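Local coordinates for protein N-acetylmuramoyl-L-alanine amidase AmiD (Escherichia coli, PDB 3D2Y) that hydrolyses the bond between N-acetylmuramoyl groups and L-amino acids in cell-wall glycopeptides, as a zinc-dependent amidase of the outer membrane, at residues S55-P60 and K135-R140; P70-L75 and I127-P132; K117-F122 and T237-E242; V149-A152 and Q157-D160; E205-Y210 and R225-F230. All coordinates share one frame; numbering follows the deposited sequence. Where two conformers were deposited one is given.

Five contacts show how one amidase chain packs its sheet, its active site and its C-terminal helices together. Interactions 1 and 2, their centres about 7 Å apart, set helix 124-141 against two neighbouring strands of the mixed sheet, whose backbones meet through Leu58 N and Trp73 O at 2.8 Å. Interaction 4 holds the zinc ligand His151 and the transition-state stabiliser Lys159. Interaction 3, centred about 13 Å from it, is tied to it by the salt bridge of Asp160 OD2 with Lys117 NZ at 3.1 Å. Interaction 5 is centred about 12 Å from it; in the conformer given, Arg225 NH2 lies 2.7 Å from Asp160 OD1 and 2.6 Å from Lys159 O.

Interaction 1: residues S55-P60 and K135-R140; sequences SHYLVP and KDIIAR
Tyr57 and Ile137 mark the nearest approach of the two backbones, the CA of Tyr57 lying 11.2 Å from the CA of Ile137. Strand 57-59 belongs to the mixed sheet of the amidase (PGRP-like) fold and helix 124-141 packs over one face of it, so the spacing between layers must be bridged by long side chains. Neighbouring Leu58 serves the other face, against helix 41-48. With its CG beside the backbone N (chi1 -57°), the Tyr57 ring reaches out to the helix and passes the Ile137 side chain as the two run in opposite directions. The touch is CE2 of Tyr57 on CD1 of Ile137, 3.8 Å, and the ring is approached obliquely. Beyond it, the hydroxyl OH of Tyr57 and NH2 of Arg140 stay 4.3 Å apart without bonding each other; both turn to the carboxylate of Glu78, the first by a hydrogen bond and the second by a salt bridge, which links strand and helix indirectly. Within the helix, Asp136 O lies over the centre of the Arg140 guanidinium. Just before the strand, Ser55 OG donates a 3.0 Å hydrogen bond to Tyr57 O, from 56° above the carbonyl plane.

Interaction 2: residues P70-L75 and I127-P132; sequences PRIWQL and IQALIP
Pro70, Ile72 and Ala129 form the edge of the helix-on-sheet layer in the amidase fold, where the chain leading into outermost strand 73-74 runs beside helix 124-141. The contact illustrates how a small helical residue permits close approach: the CA of Pro70 comes within 5.9 Å of the CA of Ala129, far nearer than a layer spaced by large side chains. From the extended segment 70-75, Pro70 and Ile72 direct their CB atoms to the helix, whereas that of Arg71, between them, points away and its guanidinium makes a cation-pi contact with Tyr66. The side chains that meet are apolar, and no hydrogen bond crosses the contact. The proline ring lies against the alanine methyl, with Pro70 CB 3.7 Å from Ala129 CB, and its CG 3.8 Å from the same CB. Pro63 touches both Pro70 and Ala129, adding a third apolar surface to this corner. Behind the contact, Ile127 and Ile131 pack on helix 168-173, so the helix is wedged between that helix and the sheet. Its path is kinked at Pro132, whose ring nitrogen, having no hydrogen, makes no hydrogen bond to the preceding turn. Ile72 also rests on Val59 of the neighbouring strand, and its side chain is about 9 Å from that of the catalytic Glu104. The Ile72 side chain is extended (chi2 167°), which carries CD1 past the methyl of Ala129, 4.3 Å from CB, to settle 3.7 Å from the carbonyl oxygen of Ala129.

Interaction 3: residues K117-F122 and T237-E242; sequences KYFAPF and TLYNGE
The rings of Phe119 and Tyr239 approach each other obliquely, their side chains sliding past in opposite directions. The phenolic oxygen does the touching: Tyr239 OH lies 4.0 Å from Phe119 CD2, with CE2 of Phe119 next at 4.2 Å. Ring carbons are farther apart, Phe119 CE2 being 4.4 Å from Tyr239 CE1. Around this pair, Trp110 meets the Phe119 ring edge-to-face, Pro164 touches both rings, and Gln231 and Met232 of helix 220-234 support the tyrosine. The OH of Tyr239 is also 4.3 Å from the carbonyl O of Lys117, too long for a hydrogen bond. Tyr239 CG sits between its backbone N and carbonyl carbon (chi1 49°), which sends the ring across from the loop to the strand. That loop is folded tightly behind the ring. Asn240 OD1 accepts from Glu242 N at 3.3 Å in an Asx turn, and the N of Gly241 binds Gln231 OE1, fastening the turn to the preceding helix. Phe119 approaches the substrate-binding residue Tyr36 to about 4 Å between side chains. The contact thus joins the strand hairpin 110-119 of the amidase fold to the C-terminal helical part, whose three helices 200-210, 220-234 and 245-258 are consistent with a peptidoglycan-binding type of domain, at a surface beside the substrate site.

Interaction 4: residues V149-A152 and Q157-D160; sequences VAHA and QRKD
Lys159 sends its CB toward His151, and from there the chain runs past the imidazole, with CG over one face. CB is 3.9 Å from His151 ND1. The next atom, CG, makes the main contact: it lies 3.4 Å from His151 CE1 and 3.6 Å from the ring centroid, 23° off the normal, a CH-pi contact displaced toward the rim. The bend at chi2 (-71°) keeps the chain close to the ring, so CD passes at 3.7 Å from CE1 and CE leaves it at 3.8 Å from the same CE1. Finally NZ departs to hydrogen-bond the backbone of the bound peptide. This is the zinc site of the amidase fold, where His151, His35 and Asp161 are the metal ligands and Lys159 stabilises the transition state. The His35 ring stands edge-to-face with that of His151, while ND1 of His151 is hydrogen-bonded to Asp161 OD2, and NE2 to Ala85 O. Arg158 comes from another direction, its guanidinium 75° to the ring plane, with NH2 4.1 Å from His151 NE2 and unbonded to it; NH2 is held by Ile87 O and NH1 by the bound peptide. Where the two backbones close up, the methyl CB of Ala152 presses to 3.2 Å against the carbonyl O of Lys159, and Ala152 shares a backbone hydrogen bond with Asp161.

Interaction 5: residues E205-Y210 and R225-F230; sequences ELLARY and RVIMAF
Leu207 is the centre of a helix-helix contact in the C-terminal helical part, where the segments 205-210 and 225-230, of helices 200-210 and 220-234, cross at 61° with their axes 10.8 Å apart. It touches Val226, Ile227 and Phe230, three buried residues of the opposite helix, and the tight part of the contact is essentially this one side chain and what receives it. Its CG lies beside the backbone N (chi1 -58°), so that the two methyls divide the work. CD2 stands over the centre of the Phe230 ring, 3.5 Å from the centroid and 7° off the normal, a CH-pi contact made almost straight down onto the face. CD1 instead turns to the root of that ring, 4.0 Å from Phe230 CB, and to the aliphatic side chains of Val226 and Ile227. Phe230 presents its ring because its CG is turned away from the backbone N.

The contrast lies at the flanks. Tyr210, the next residue facing across, is buried but its side chain stays 4.8 Å from the other segment and leans on Leu254 of helix 245-258. Phe230 also packs on Leu254 and Thr247 of that helix, so a third helix closes this side of the core. On the outer side, Glu205 and Arg209 are exposed and take no part. Met228 turns away, toward the 237-242 loop. Returning to the packed part, Leu207 CD1 meets Ile227 CG1 at 4.0 Å, the two side chains crossing at about a right angle, and Val226 CG1 at 4.2 Å.

Interaction 1: residues S55-P60 and K135-R140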
# COMPACT_ATOMS: atom_id res chain seq x y z
N SER A 55 -13.00 -5.99 1.10
CA SER A 55 -11.56 -6.23 1.07
C SER A 55 -11.36 -7.73 1.19
O SER A 55 -12.28 -8.45 1.62
CB SER A 55 -10.83 -5.50 2.20
OG SER A 55 -11.32 -5.94 3.47
N HIS A 56 -10.16 -8.21 0.86
CA HIS A 56 -9.87 -9.64 1.00
C HIS A 56 -9.69 -10.07 2.43
O HIS A 56 -10.17 -11.13 2.82
CB HIS A 56 -8.65 -10.04 0.20
CG HIS A 56 -8.77 -9.75 -1.25
ND1 HIS A 56 -8.39 -8.54 -1.82
CD2 HIS A 56 -9.24 -10.52 -2.27
CE1 HIS A 56 -8.63 -8.59 -3.12
NE2 HIS A 56 -9.14 -9.78 -3.42
N TYR A 57 -9.04 -9.22 3.24
CA TYR A 57 -8.84 -9.52 4.65
C TYR A 57 -9.25 -8.36 5.56
O TYR A 57 -9.20 -7.17 5.20
CB TYR A 57 -7.38 -9.92 4.89
CG TYR A 57 -6.90 -11.08 4.06
CD1 TYR A 57 -7.11 -12.38 4.51
CD2 TYR A 57 -6.25 -10.88 2.85
CE1 TYR A 57 -6.67 -13.47 3.77
CE2 TYR A 57 -5.81 -11.97 2.08
CZ TYR A 57 -6.04 -13.26 2.57
OH TYR A 57 -5.65 -14.39 1.92
N LEU A 58 -9.75 -8.74 6.72
CA LEU A 58 -10.05 -7.80 7.79
C LEU A 58 -9.36 -8.27 9.10
O LEU A 58 -9.66 -9.37 9.61
CB LEU A 58 -11.58 -7.66 7.99
CG LEU A 58 -12.12 -6.81 9.16
CD1 LEU A 58 -11.72 -5.31 9.07
CD2 LEU A 58 -13.64 -6.93 9.20
N VAL A 59 -8.43 -7.45 9.60
CA VAL A 59 -7.65 -7.78 10.80
C VAL A 59 -8.20 -6.98 12.00
O VAL A 59 -8.16 -5.75 11.96
CB VAL A 59 -6.13 -7.48 10.64
CG1 VAL A 59 -5.36 -8.11 11.84
CG2 VAL A 59 -5.60 -8.07 9.27
N PRO A 60 -8.72 -7.66 13.05
CA PRO A 60 -9.16 -6.87 14.21
C PRO A 60 -7.99 -6.08 14.84
O PRO A 60 -6.83 -6.40 14.62
CB PRO A 60 -9.68 -7.95 15.20
CG PRO A 60 -9.91 -9.15 14.42
CD PRO A 60 -8.90 -9.11 13.29
N LYS A 135 3.60 -11.71 4.55
CA LYS A 135 4.70 -12.53 4.05
C LYS A 135 4.19 -13.64 3.13
O LYS A 135 4.76 -13.90 2.07
CB LYS A 135 5.55 -13.11 5.21
CG LYS A 135 6.37 -12.03 5.91
CD LYS A 135 7.18 -12.56 7.07
CE LYS A 135 8.63 -12.74 6.67
NZ LYS A 135 9.57 -12.51 7.85
N ASP A 136 3.09 -14.29 3.52
CA ASP A 136 2.57 -15.39 2.74
C ASP A 136 2.08 -14.86 1.41
O ASP A 136 2.37 -15.44 0.35
CB ASP A 136 1.43 -16.11 3.45
CG ASP A 136 1.92 -17.06 4.55
OD1 ASP A 136 3.15 -17.33 4.71
OD2 ASP A 136 1.03 -17.55 5.26
N ILE A 137 1.38 -13.74 1.46
CA ILE A 137 0.84 -13.13 0.24
C ILE A 137 1.93 -12.72 -0.74
O ILE A 137 1.88 -13.08 -1.94
CB ILE A 137 -0.12 -11.94 0.55
CG1 ILE A 137 -1.32 -12.45 1.34
CG2 ILE A 137 -0.66 -11.35 -0.76
CD1 ILE A 137 -2.10 -11.31 2.00
N ILE A 138 2.93 -12.01 -0.20
CA ILE A 138 4.11 -11.59 -0.96
C ILE A 138 4.88 -12.78 -1.57
O ILE A 138 5.25 -12.72 -2.74
CB ILE A 138 5.03 -10.70 -0.06
CG1 ILE A 138 4.35 -9.34 0.20
CG2 ILE A 138 6.43 -10.61 -0.67
CD1 ILE A 138 4.80 -8.64 1.45
N ALA A 139 5.08 -13.87 -0.81
CA ALA A 139 5.66 -15.11 -1.36
C ALA A 139 4.83 -15.73 -2.47
O ALA A 139 5.39 -16.16 -3.52
CB ALA A 139 5.92 -16.18 -0.22
N ARG A 140 3.52 -15.81 -2.25
CA ARG A 140 2.63 -16.52 -3.15
C ARG A 140 2.69 -15.95 -4.59
O ARG A 140 2.72 -16.72 -5.58
CB ARG A 140 1.21 -16.51 -2.59
CG ARG A 140 0.23 -17.33 -3.40
CD ARG A 140 -0.80 -17.96 -2.53
NE ARG A 140 -1.45 -16.99 -1.66
CZ ARG A 140 -1.47 -17.06 -0.33
NH1 ARG A 140 -0.91 -18.08 0.30
NH2 ARG A 140 -2.09 -16.11 0.36

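Interaction 2: residues P70-L75 and I127-P132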
# COMPACT_ATOMS: atom_id res chain seq x y z
N PRO A 70 -3.33 -15.77 15.95
CA PRO A 70 -4.34 -14.72 15.77
C PRO A 70 -5.29 -15.09 14.63
O PRO A 70 -4.85 -15.64 13.62
CB PRO A 70 -3.51 -13.50 15.36
CG PRO A 70 -2.26 -14.10 14.71
CD PRO A 70 -1.98 -15.29 15.60
N ARG A 71 -6.57 -14.82 14.81
CA ARG A 71 -7.57 -15.10 13.78
C ARG A 71 -7.82 -13.82 12.98
O ARG A 71 -8.07 -12.75 13.53
CB ARG A 71 -8.87 -15.66 14.38
CG ARG A 71 -10.05 -15.81 13.42
CD ARG A 71 -11.26 -16.47 14.06
NE ARG A 71 -11.05 -17.90 14.33
CZ ARG A 71 -11.97 -18.72 14.84
NH1 ARG A 71 -13.17 -18.28 15.20
NH2 ARG A 71 -11.67 -19.99 15.04
N ILE A 72 -7.74 -13.97 11.67
CA ILE A 72 -8.00 -12.89 10.71
C ILE A 72 -9.17 -13.31 9.81
O ILE A 72 -9.30 -14.49 9.49
CB ILE A 72 -6.71 -12.66 9.84
CG1 ILE A 72 -5.53 -12.18 10.70
CG2 ILE A 72 -6.96 -11.68 8.69
CD1 ILE A 72 -4.17 -12.24 9.95
N TRP A 73 -10.01 -12.35 9.40
CA TRP A 73 -11.20 -12.65 8.61
C TRP A 73 -10.88 -12.51 7.13
O TRP A 73 -10.26 -11.53 6.75
CB TRP A 73 -12.37 -11.74 9.02
CG TRP A 73 -13.21 -12.34 10.13
CD1 TRP A 73 -14.45 -12.88 10.00
CD2 TRP A 73 -12.85 -12.48 11.51
NE1 TRP A 73 -14.91 -13.33 11.22
CE2 TRP A 73 -13.95 -13.09 12.16
CE3 TRP A 73 -11.72 -12.12 12.26
CZ2 TRP A 73 -13.94 -13.40 13.53
CZ3 TRP A 73 -11.70 -12.42 13.64
CH2 TRP A 73 -12.82 -13.05 14.26
N GLN A 74 -11.20 -13.53 6.34
CA GLN A 74 -11.06 -13.44 4.87
C GLN A 74 -12.44 -13.36 4.27
O GLN A 74 -13.31 -14.20 4.54
CB GLN A 74 -10.17 -14.55 4.25
CG GLN A 74 -10.12 -14.48 2.68
CD GLN A 74 -9.25 -15.50 2.00
OE1 GLN A 74 -8.89 -15.33 0.81
NE2 GLN A 74 -8.90 -16.55 2.70
N LEU A 75 -12.67 -12.30 3.49
CA LEU A 75 -13.99 -11.96 3.01
C LEU A 75 -14.17 -12.27 1.53
O LEU A 75 -15.28 -12.38 1.07
CB LEU A 75 -14.27 -10.47 3.27
CG LEU A 75 -14.14 -9.97 4.70
CD1 LEU A 75 -14.38 -8.49 4.74
CD2 LEU A 75 -15.14 -10.68 5.66
N ILE A 127 -0.28 -5.65 14.28
CA ILE A 127 0.90 -5.68 13.40
C ILE A 127 1.50 -7.10 13.43
O ILE A 127 1.87 -7.69 12.39
CB ILE A 127 1.93 -4.61 13.89
CG1 ILE A 127 1.30 -3.17 13.87
CG2 ILE A 127 3.23 -4.69 13.11
CD1 ILE A 127 0.73 -2.73 12.49
N GLN A 128 1.53 -7.70 14.63
CA GLN A 128 2.11 -9.03 14.77
C GLN A 128 1.34 -10.10 13.94
O GLN A 128 1.94 -11.05 13.41
CB GLN A 128 2.19 -9.43 16.27
CG GLN A 128 3.38 -8.80 17.08
CD GLN A 128 4.70 -8.70 16.29
OE1 GLN A 128 5.12 -7.60 15.90
NE2 GLN A 128 5.35 -9.83 16.05
N ALA A 129 0.02 -9.94 13.87
CA ALA A 129 -0.88 -10.79 13.07
C ALA A 129 -0.70 -10.54 11.58
O ALA A 129 -0.67 -11.49 10.75
CB ALA A 129 -2.33 -10.53 13.50
N LEU A 130 -0.57 -9.25 11.24
CA LEU A 130 -0.36 -8.82 9.83
C LEU A 130 0.89 -9.38 9.18
O LEU A 130 0.84 -9.75 8.01
CB LEU A 130 -0.33 -7.30 9.78
CG LEU A 130 -0.10 -6.61 8.43
CD1 LEU A 130 -1.12 -7.10 7.36
CD2 LEU A 130 -0.07 -5.10 8.61
N ILE A 131 2.00 -9.40 9.91
CA ILE A 131 3.32 -9.79 9.33
C ILE A 131 3.30 -11.16 8.60
O ILE A 131 3.63 -11.20 7.44
CB ILE A 131 4.48 -9.62 10.41
CG1 ILE A 131 4.69 -8.12 10.68
CG2 ILE A 131 5.80 -10.36 9.96
CD1 ILE A 131 5.58 -7.77 11.97
N PRO A 132 2.90 -12.28 9.26
CA PRO A 132 2.87 -13.58 8.56
C PRO A 132 1.87 -13.68 7.39
O PRO A 132 2.12 -14.41 6.43
CB PRO A 132 2.55 -14.57 9.67
CG PRO A 132 1.84 -13.75 10.70
CD PRO A 132 2.51 -12.43 10.68

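Interaction 3: residues K117-F122 and T237-E242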
# COMPACT_ATOMS: atom_id res chain seq x y z
N LYS A 117 -5.61 17.26 13.07
CA LYS A 117 -5.92 15.90 12.67
C LYS A 117 -4.94 14.95 13.39
O LYS A 117 -3.74 14.98 13.12
CB LYS A 117 -5.80 15.79 11.15
CG LYS A 117 -6.87 14.97 10.51
CD LYS A 117 -6.54 14.59 9.08
CE LYS A 117 -7.57 15.16 8.11
NZ LYS A 117 -7.70 14.36 6.85
N TYR A 118 -5.46 14.15 14.33
CA TYR A 118 -4.65 13.25 15.15
C TYR A 118 -4.98 11.85 14.70
O TYR A 118 -6.16 11.51 14.58
CB TYR A 118 -4.97 13.38 16.65
CG TYR A 118 -4.24 14.46 17.45
CD1 TYR A 118 -2.97 14.22 18.02
CD2 TYR A 118 -4.83 15.70 17.69
CE1 TYR A 118 -2.31 15.22 18.78
CE2 TYR A 118 -4.18 16.70 18.44
CZ TYR A 118 -2.93 16.46 18.98
OH TYR A 118 -2.32 17.47 19.72
N PHE A 119 -3.96 11.02 14.44
CA PHE A 119 -4.18 9.64 14.01
C PHE A 119 -4.08 8.69 15.21
O PHE A 119 -3.58 9.08 16.24
CB PHE A 119 -3.17 9.26 12.92
CG PHE A 119 -3.48 9.84 11.56
CD1 PHE A 119 -4.16 9.10 10.60
CD2 PHE A 119 -3.03 11.12 11.21
CE1 PHE A 119 -4.42 9.62 9.32
CE2 PHE A 119 -3.31 11.66 9.95
CZ PHE A 119 -3.96 10.91 8.99
N ALA A 120 -4.55 7.45 15.06
CA ALA A 120 -4.60 6.46 16.16
C ALA A 120 -3.45 5.47 16.02
O ALA A 120 -3.22 4.97 14.93
CB ALA A 120 -5.90 5.71 16.09
N PRO A 121 -2.72 5.18 17.11
CA PRO A 121 -1.64 4.20 17.02
C PRO A 121 -2.14 2.80 16.67
O PRO A 121 -3.27 2.43 17.01
CB PRO A 121 -1.05 4.23 18.45
CG PRO A 121 -1.43 5.59 18.97
CD PRO A 121 -2.81 5.79 18.45
N PHE A 122 -1.32 2.01 15.99
CA PHE A 122 -1.68 0.62 15.71
C PHE A 122 -1.28 -0.33 16.85
O PHE A 122 -0.10 -0.38 17.28
CB PHE A 122 -1.06 0.18 14.39
CG PHE A 122 -1.68 0.86 13.17
CD1 PHE A 122 -1.30 2.16 12.82
CD2 PHE A 122 -2.68 0.23 12.45
CE1 PHE A 122 -1.87 2.84 11.70
CE2 PHE A 122 -3.28 0.89 11.35
CZ PHE A 122 -2.86 2.21 10.99
N THR A 237 7.58 11.87 10.22
CA THR A 237 7.83 12.95 11.17
C THR A 237 7.27 14.31 10.74
O THR A 237 6.92 15.14 11.60
CB THR A 237 9.34 13.09 11.50
OG1 THR A 237 10.09 13.40 10.30
CG2 THR A 237 9.85 11.79 12.14
N LEU A 238 7.19 14.55 9.43
CA LEU A 238 6.52 15.74 8.92
C LEU A 238 5.93 15.46 7.56
O LEU A 238 6.67 15.14 6.63
CB LEU A 238 7.46 16.95 8.84
CG LEU A 238 6.85 18.28 8.34
CD1 LEU A 238 5.84 18.84 9.34
CD2 LEU A 238 7.92 19.30 8.07
N TYR A 239 4.60 15.56 7.49
CA TYR A 239 3.81 15.18 6.32
C TYR A 239 2.89 16.34 5.93
O TYR A 239 1.73 16.14 5.61
CB TYR A 239 3.01 13.87 6.58
CG TYR A 239 2.22 13.81 7.88
CD1 TYR A 239 0.89 14.25 7.94
CD2 TYR A 239 2.80 13.29 9.06
CE1 TYR A 239 0.15 14.18 9.15
CE2 TYR A 239 2.06 13.23 10.29
CZ TYR A 239 0.75 13.66 10.31
OH TYR A 239 0.05 13.61 11.49
N ASN A 240 3.43 17.56 6.01
CA ASN A 240 2.70 18.76 5.62
C ASN A 240 2.60 19.01 4.11
O ASN A 240 1.90 19.92 3.68
CB ASN A 240 3.24 20.02 6.34
CG ASN A 240 4.63 20.42 5.88
OD1 ASN A 240 5.30 19.68 5.13
ND2 ASN A 240 5.07 21.61 6.29
N GLY A 241 3.30 18.19 3.31
CA GLY A 241 3.13 18.23 1.87
C GLY A 241 3.96 19.27 1.17
O GLY A 241 3.70 19.58 0.01
N GLU A 242 4.94 19.82 1.90
CA GLU A 242 5.97 20.75 1.39
C GLU A 242 7.26 20.04 0.98
O GLU A 242 7.83 19.22 1.72
CB GLU A 242 6.28 21.83 2.44
CG GLU A 242 5.07 22.69 2.81
CD GLU A 242 4.56 23.58 1.68
OE1 GLU A 242 3.41 24.06 1.78
OE2 GLU A 242 5.30 23.83 0.69

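Interaction 4: residues V149-A152 and Q157-D160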
# COMPACT_ATOMS: atom_id res chain seq x y z
N VAL A 149 1.71 -1.13 -0.57
CA VAL A 149 1.43 0.31 -0.60
C VAL A 149 0.30 0.64 0.33
O VAL A 149 -0.49 -0.25 0.75
CB VAL A 149 1.04 0.82 -2.02
CG1 VAL A 149 2.25 0.71 -3.01
CG2 VAL A 149 -0.23 0.02 -2.57
N ALA A 150 0.26 1.92 0.65
CA ALA A 150 -0.87 2.52 1.32
C ALA A 150 -1.95 2.81 0.30
O ALA A 150 -1.68 3.12 -0.85
CB ALA A 150 -0.42 3.87 1.96
N HIS A 151 -3.19 2.77 0.75
CA HIS A 151 -4.27 3.28 -0.10
C HIS A 151 -3.99 4.74 -0.52
O HIS A 151 -4.30 5.18 -1.65
CB HIS A 151 -5.52 3.24 0.71
CG HIS A 151 -6.79 3.36 -0.09
ND1 HIS A 151 -8.02 3.53 0.51
CD2 HIS A 151 -7.03 3.29 -1.42
CE1 HIS A 151 -8.97 3.55 -0.41
NE2 HIS A 151 -8.39 3.43 -1.59
N ALA A 152 -3.44 5.53 0.42
CA ALA A 152 -3.14 6.96 0.11
C ALA A 152 -2.15 7.03 -1.02
O ALA A 152 -2.14 8.00 -1.79
CB ALA A 152 -2.58 7.69 1.37
N GLN A 157 -5.34 11.94 -3.59
CA GLN A 157 -6.30 13.06 -3.46
C GLN A 157 -7.51 12.66 -2.62
O GLN A 157 -8.27 13.54 -2.21
CB GLN A 157 -6.84 13.53 -4.81
CG GLN A 157 -5.78 13.97 -5.84
CD GLN A 157 -4.92 15.11 -5.32
OE1 GLN A 157 -5.40 15.99 -4.62
NE2 GLN A 157 -3.63 15.09 -5.67
N ARG A 158 -7.73 11.35 -2.43
CA ARG A 158 -8.98 10.87 -1.84
C ARG A 158 -8.83 10.27 -0.47
O ARG A 158 -9.80 10.24 0.31
CB ARG A 158 -9.66 9.81 -2.73
CG ARG A 158 -10.10 10.34 -4.12
CD ARG A 158 -10.98 9.33 -4.88
NE ARG A 158 -10.34 8.02 -5.08
CZ ARG A 158 -10.66 6.93 -4.36
NH1 ARG A 158 -11.61 7.01 -3.45
NH2 ARG A 158 -10.05 5.76 -4.57
N LYS A 159 -7.65 9.70 -0.20
CA LYS A 159 -7.45 8.86 1.01
C LYS A 159 -6.15 9.17 1.74
O LYS A 159 -5.16 9.59 1.13
CB LYS A 159 -7.45 7.37 0.62
CG LYS A 159 -8.71 6.90 -0.05
CD LYS A 159 -9.90 6.83 0.90
CE LYS A 159 -11.16 6.57 0.12
NZ LYS A 159 -12.23 6.15 1.12
N ASP A 160 -6.17 8.93 3.05
CA ASP A 160 -4.99 9.04 3.91
C ASP A 160 -4.49 7.70 4.45
O ASP A 160 -3.37 7.61 4.98
CB ASP A 160 -5.35 9.93 5.12
CG ASP A 160 -5.36 11.41 4.78
OD1 ASP A 160 -4.92 11.76 3.69
OD2 ASP A 160 -5.83 12.22 5.61

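Interaction 5: residues E205-Y210 and R225-F230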
# COMPACT_ATOMS: atom_id res chain seq x y z
N GLU A 205 8.09 15.11 -10.08
CA GLU A 205 8.57 14.22 -11.10
C GLU A 205 9.04 12.89 -10.50
O GLU A 205 8.64 11.83 -10.97
CB GLU A 205 9.67 14.86 -11.96
CG GLU A 205 10.29 13.85 -12.93
CD GLU A 205 11.49 14.39 -13.69
OE1 GLU A 205 11.61 15.63 -13.87
OE2 GLU A 205 12.33 13.57 -14.11
N LEU A 206 9.88 12.97 -9.47
CA LEU A 206 10.40 11.79 -8.80
C LEU A 206 9.25 10.92 -8.22
O LEU A 206 9.25 9.71 -8.35
CB LEU A 206 11.34 12.19 -7.64
CG LEU A 206 12.63 12.94 -8.06
CD1 LEU A 206 13.41 13.28 -6.80
CD2 LEU A 206 13.55 12.15 -9.02
N LEU A 207 8.28 11.57 -7.58
CA LEU A 207 7.16 10.83 -7.02
C LEU A 207 6.32 10.16 -8.10
O LEU A 207 5.93 8.98 -7.94
CB LEU A 207 6.29 11.74 -6.13
CG LEU A 207 7.08 12.38 -4.99
CD1 LEU A 207 6.08 13.11 -4.06
CD2 LEU A 207 7.93 11.35 -4.22
N ALA A 208 6.12 10.88 -9.21
CA ALA A 208 5.43 10.32 -10.37
C ALA A 208 6.12 9.04 -10.80
O ALA A 208 5.47 8.02 -11.02
CB ALA A 208 5.41 11.33 -11.55
N ARG A 209 7.44 9.10 -10.94
CA ARG A 209 8.19 7.97 -11.46
C ARG A 209 8.25 6.81 -10.48
O ARG A 209 8.29 5.65 -10.91
CB ARG A 209 9.60 8.37 -11.87
CG ARG A 209 9.71 9.40 -13.03
CD ARG A 209 9.31 8.88 -14.43
NE ARG A 209 7.87 8.63 -14.57
CZ ARG A 209 6.93 9.55 -14.84
NH1 ARG A 209 7.24 10.82 -15.05
NH2 ARG A 209 5.67 9.19 -14.90
N TYR A 210 8.26 7.13 -9.18
CA TYR A 210 8.21 6.10 -8.13
C TYR A 210 6.84 5.39 -8.12
O TYR A 210 6.78 4.18 -7.84
CB TYR A 210 8.62 6.61 -6.73
CG TYR A 210 8.68 5.45 -5.72
CD1 TYR A 210 9.72 4.52 -5.77
CD2 TYR A 210 7.66 5.25 -4.79
CE1 TYR A 210 9.77 3.47 -4.87
CE2 TYR A 210 7.69 4.13 -3.89
CZ TYR A 210 8.76 3.28 -3.94
OH TYR A 210 8.80 2.18 -3.11
N ARG A 225 -1.24 17.16 -1.48
CA ARG A 225 -1.77 15.85 -1.14
C ARG A 225 -0.84 14.74 -1.64
O ARG A 225 -0.62 13.75 -0.94
CB ARG A 225 -3.21 15.69 -1.65
CG ARG A 225 -4.27 16.49 -0.86
CD ARG A 225 -5.21 15.64 0.02
NE ARG A 225 -4.71 14.29 0.32
CZ ARG A 225 -5.39 13.28 0.88
NH1 ARG A 225 -6.66 13.41 1.24
NH2 ARG A 225 -4.77 12.12 1.05
N VAL A 226 -0.26 14.90 -2.83
CA VAL A 226 0.65 13.85 -3.34
C VAL A 226 1.88 13.75 -2.41
O VAL A 226 2.28 12.66 -2.01
CB VAL A 226 1.05 14.09 -4.79
CG1 VAL A 226 2.08 13.06 -5.24
CG2 VAL A 226 -0.18 14.00 -5.69
N ILE A 227 2.44 14.90 -2.04
CA ILE A 227 3.71 14.92 -1.32
C ILE A 227 3.43 14.42 0.09
O ILE A 227 4.19 13.64 0.66
CB ILE A 227 4.34 16.33 -1.33
CG1 ILE A 227 4.91 16.66 -2.74
CG2 ILE A 227 5.48 16.37 -0.34
CD1 ILE A 227 5.18 18.19 -3.06
N MET A 228 2.29 14.85 0.61
CA MET A 228 1.82 14.41 1.92
C MET A 228 1.65 12.88 1.99
O MET A 228 2.11 12.24 2.95
CB MET A 228 0.51 15.13 2.24
CG MET A 228 -0.08 14.87 3.61
SD MET A 228 -1.70 15.68 3.82
CE MET A 228 -1.60 17.16 2.79
N ALA A 229 0.98 12.30 0.99
CA ALA A 229 0.82 10.84 0.90
C ALA A 229 2.20 10.10 0.98
O ALA A 229 2.35 9.11 1.71
CB ALA A 229 0.07 10.47 -0.38
N PHE A 230 3.18 10.64 0.28
CA PHE A 230 4.52 10.05 0.22
C PHE A 230 5.19 10.13 1.61
O PHE A 230 5.83 9.16 2.11
CB PHE A 230 5.35 10.78 -0.84
CG PHE A 230 6.77 10.34 -0.92
CD1 PHE A 230 7.10 9.09 -1.42
CD2 PHE A 230 7.82 11.21 -0.50
CE1 PHE A 230 8.44 8.67 -1.49
CE2 PHE A 230 9.16 10.80 -0.55
CZ PHE A 230 9.46 9.52 -1.05